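PDB 2BIG: phosphoserine aminotransferase from Bacillus alcalophilus, which catalyses the reversible, pyridoxal-phosphate-dependent transamination that interconverts 3-phosphohydroxypyruvate and phosphoserine, the second step of serine biosynthesis from 3-phosphoglycerate. Local coordinates for residues Q160-I165 and L179-K184. Sequence-based numbering, arbitrary orientation.
Sequences QNFPEI and LSRPLK
F162 reaches from one loop to R181 and L183 of another; the two loops run almost in parallel, their end-to-end directions 8° apart, and are joined mainly by side chains, with no hydrogen bond between them. The case illustrates how loops too far apart for backbone pairing, with the CA atoms of F162 and K184 9.0 Å apart, can still be bridged by a ring, a leucine branch and a long arginine. The apolar part is small: CE1 of F162 lies 3.7 Å from CD1 of L183, the two side chains crossing at about a right angle. L183 reaches the ring with one methyl branch, its CG being anti to the backbone N (chi1 -174°).

The side chains of R181 and F162 approach each other from opposite directions. The arginine chain, extended from CG to NE, carries the guanidinium across the gap until NH2 stands 3.7 Å from CZ of F162. With the two planes 73° apart, the guanidinium approaches the ring obliquely. The polar grip on this guanidinium comes from just beyond the two segments: NH2 forms a salt bridge with D177 and NH1 a hydrogen bond to the carbonyl oxygen of Y159, which together should restrict its rotation. Farther along, OE1 of E164 and NZ of K184, 4.3 Å apart, may attract weakly at a distance beyond a salt bridge, while OE1 also accepts a weak hydrogen bond from Q187.

The contact thus ties the loop between strands 157-158 and 170-173 to the one between 170-173 and 190-194, at the surface of the cofactor-binding domain. F162 packs on I148 of strand 143-149, L183 touches L62 of helix 45-62, and R181 rests on A265 of helix 260-280.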
ATOM      1  N   GLN A 160      -1.725  21.786 -20.858  1.00 11.15           N
ATOM      2  CA  GLN A 160      -1.989  23.140 -20.405  1.00 12.00           C
ATOM      3  C   GLN A 160      -3.429  23.331 -19.950  1.00 13.32           C
ATOM      4  O   GLN A 160      -3.740  24.208 -19.131  1.00 19.68           O
ATOM      5  CB  GLN A 160      -1.653  24.183 -21.491  1.00 14.32           C
ATOM      6  CG  GLN A 160      -0.184  24.063 -21.944  1.00 13.99           C
ATOM      7  CD  GLN A 160       0.735  24.157 -20.745  1.00 13.86           C
ATOM      8  OE1 GLN A 160       0.751  25.243 -20.134  1.00 14.42           O
ATOM      9  NE2 GLN A 160       1.436  23.095 -20.392  1.00 13.29           N
ATOM     10  N   ASN A 161      -4.286  22.542 -20.530  1.00 14.47           N
ATOM     11  CA  ASN A 161      -5.725  22.528 -20.267  1.00 17.21           C
ATOM     12  C   ASN A 161      -6.217  21.186 -20.799  1.00 13.70           C
ATOM     13  O   ASN A 161      -5.384  20.385 -21.292  1.00 14.90           O
ATOM     14  CB  ASN A 161      -6.424  23.706 -20.912  1.00 22.57           C
ATOM     15  CG  ASN A 161      -5.945  23.860 -22.340  1.00 30.81           C
ATOM     16  OD1 ASN A 161      -6.026  22.905 -23.093  1.00 32.30           O
ATOM     17  ND2 ASN A 161      -5.455  25.057 -22.595  1.00 37.20           N
ATOM     18  N   PHE A 162      -7.508  20.950 -20.623  1.00 14.41           N
ATOM     19  CA  PHE A 162      -8.028  19.614 -20.860  1.00 13.88           C
ATOM     20  C   PHE A 162      -9.159  19.650 -21.852  1.00 15.74           C
ATOM     21  O   PHE A 162      -9.891  20.635 -21.871  1.00 18.41           O
ATOM     22  CB  PHE A 162      -8.479  19.017 -19.509  1.00 14.20           C
ATOM     23  CG  PHE A 162      -7.296  18.790 -18.584  1.00 12.37           C
ATOM     24  CD1 PHE A 162      -7.165  19.580 -17.454  1.00 14.55           C
ATOM     25  CD2 PHE A 162      -6.314  17.851 -18.860  1.00 12.33           C
ATOM     26  CE1 PHE A 162      -6.050  19.387 -16.627  1.00 15.49           C
ATOM     27  CE2 PHE A 162      -5.215  17.640 -18.013  1.00 12.68           C
ATOM     28  CZ  PHE A 162      -5.091  18.440 -16.903  1.00 14.02           C
ATOM     29  N   PRO A 163      -9.290  18.579 -22.640  1.00 17.32           N
ATOM     30  CA  PRO A 163     -10.327  18.607 -23.665  1.00 19.92           C
ATOM     31  C   PRO A 163     -11.701  18.448 -23.058  1.00 19.74           C
ATOM     32  O   PRO A 163     -11.954  17.839 -22.037  1.00 17.73           O
ATOM     33  CB  PRO A 163      -9.927  17.386 -24.489  1.00 20.91           C
ATOM     34  CG  PRO A 163      -9.293  16.429 -23.543  1.00 21.64           C
ATOM     35  CD  PRO A 163      -8.508  17.314 -22.612  1.00 17.42           C
ATOM     36  N   GLU A 164     -12.685  19.048 -23.772  1.00 22.50           N
ATOM     37  CA  GLU A 164     -14.085  18.883 -23.490  1.00 21.80           C
ATOM     38  C   GLU A 164     -14.607  17.672 -24.271  1.00 21.18           C
ATOM     39  O   GLU A 164     -14.730  17.758 -25.506  1.00 27.29           O
ATOM     40  CB  GLU A 164     -14.908  20.111 -23.937  1.00 28.30           C
ATOM     41  CG  GLU A 164     -14.704  21.306 -23.021  1.00 43.80           C
ATOM     42  CD  GLU A 164     -15.693  21.459 -21.880  1.00 56.33           C
ATOM     43  OE1 GLU A 164     -15.428  21.109 -20.698  1.00 75.75           O
ATOM     44  OE2 GLU A 164     -16.776  21.987 -22.229  1.00 77.56           O
ATOM     45  N   ILE A 165     -14.880  16.606 -23.576  1.00 20.42           N
ATOM     46  CA  ILE A 165     -15.283  15.264 -24.060  1.00 22.32           C
ATOM     47  C   ILE A 165     -16.701  15.043 -23.611  1.00 20.76           C
ATOM     48  O   ILE A 165     -16.928  15.173 -22.397  1.00 26.72           O
ATOM     49  CB  ILE A 165     -14.265  14.264 -23.452  1.00 23.52           C
ATOM     50  CG1 ILE A 165     -12.824  14.677 -23.856  1.00 28.12           C
ATOM     51  CG2 ILE A 165     -14.357  12.799 -23.707  1.00 26.49           C
ATOM     52  CD1 ILE A 165     -12.665  14.825 -25.367  1.00 34.24           C
ATOM     53  N   LEU A 179      -2.920  18.436  -7.926  1.00  9.56           N
ATOM     54  CA  LEU A 179      -2.904  19.471  -6.908  1.00  9.99           C
ATOM     55  C   LEU A 179      -1.621  20.303  -6.965  1.00  9.01           C
ATOM     56  O   LEU A 179      -1.140  20.821  -5.967  1.00  9.66           O
ATOM     57  CB  LEU A 179      -3.194  18.889  -5.532  1.00 12.01           C
ATOM     58  CG  LEU A 179      -3.574  19.827  -4.403  1.00 17.12           C
ATOM     59  CD1 LEU A 179      -4.359  21.040  -4.759  1.00 13.85           C
ATOM     60  CD2 LEU A 179      -4.324  19.016  -3.330  1.00 18.68           C
ATOM     61  N   SER A 180      -1.125  20.522  -8.188  1.00  9.87           N
ATOM     62  CA  SER A 180      -0.106  21.489  -8.446  1.00  9.33           C
ATOM     63  C   SER A 180      -0.662  22.806  -8.976  1.00  9.48           C
ATOM     64  O   SER A 180       0.106  23.744  -9.167  1.00  9.98           O
ATOM     65  CB  SER A 180       0.896  20.929  -9.464  1.00  9.82           C
ATOM     66  OG  SER A 180       0.283  20.681 -10.704  1.00 10.07           O
ATOM     67  N   ARG A 181      -1.957  22.868  -9.185  1.00 10.18           N
ATOM     68  CA  ARG A 181      -2.671  23.973  -9.782  1.00 10.88           C
ATOM     69  C   ARG A 181      -4.156  23.718  -9.673  1.00 11.59           C
ATOM     70  O   ARG A 181      -4.562  22.576  -9.430  1.00 12.14           O
ATOM     71  CB  ARG A 181      -2.257  24.137 -11.271  1.00 10.89           C
ATOM     72  CG  ARG A 181      -2.400  22.860 -12.061  1.00 11.66           C
ATOM     73  CD  ARG A 181      -1.786  22.938 -13.461  1.00 12.03           C
ATOM     74  NE  ARG A 181      -1.914  21.662 -14.162  1.00 12.13           N
ATOM     75  CZ  ARG A 181      -1.765  21.456 -15.460  1.00 10.89           C
ATOM     76  NH1 ARG A 181      -1.439  22.473 -16.254  1.00 12.33           N
ATOM     77  NH2 ARG A 181      -1.938  20.241 -15.973  1.00 12.03           N
ATOM     78  N   PRO A 182      -4.969  24.750  -9.857  1.00 11.66           N
ATOM     79  CA  PRO A 182      -6.433  24.505  -9.887  1.00 12.30           C
ATOM     80  C   PRO A 182      -6.840  23.552 -10.992  1.00 12.10           C
ATOM     81  O   PRO A 182      -6.178  23.481 -12.033  1.00 14.79           O
ATOM     82  CB  PRO A 182      -7.036  25.900 -10.076  1.00 15.38           C
ATOM     83  CG  PRO A 182      -5.957  26.829  -9.553  1.00 13.91           C
ATOM     84  CD  PRO A 182      -4.669  26.187 -10.023  1.00 13.50           C
ATOM     85  N   LEU A 183      -7.920  22.840 -10.767  1.00 12.40           N
ATOM     86  CA  LEU A 183      -8.460  21.851 -11.689  1.00 12.79           C
ATOM     87  C   LEU A 183      -9.968  21.900 -11.733  1.00 15.05           C
ATOM     88  O   LEU A 183     -10.551  21.970 -10.673  1.00 16.61           O
ATOM     89  CB  LEU A 183      -8.043  20.466 -11.182  1.00 19.07           C
ATOM     90  CG  LEU A 183      -8.298  19.199 -11.918  1.00 17.54           C
ATOM     91  CD1 LEU A 183      -7.715  19.290 -13.314  1.00 21.71           C
ATOM     92  CD2 LEU A 183      -7.694  18.020 -11.140  1.00 20.41           C
ATOM     93  N   LYS A 184     -10.554  21.824 -12.907  1.00 14.46           N
ATOM     94  CA  LYS A 184     -11.996  21.681 -13.099  1.00 14.51           C
ATOM     95  C   LYS A 184     -12.352  20.200 -13.110  1.00 13.49           C
ATOM     96  O   LYS A 184     -12.326  19.592 -14.184  1.00 14.12           O
ATOM     97  CB  LYS A 184     -12.503  22.340 -14.359  1.00 18.52           C
ATOM     98  CG  LYS A 184     -14.019  22.421 -14.465  1.00 28.22           C
ATOM     99  CD  LYS A 184     -14.422  23.466 -15.512  1.00 40.62           C
ATOM    100  CE  LYS A 184     -15.687  23.165 -16.296  1.00 47.50           C
ATOM    101  NZ  LYS A 184     -15.626  24.001 -17.548  1.00 63.86           N
TER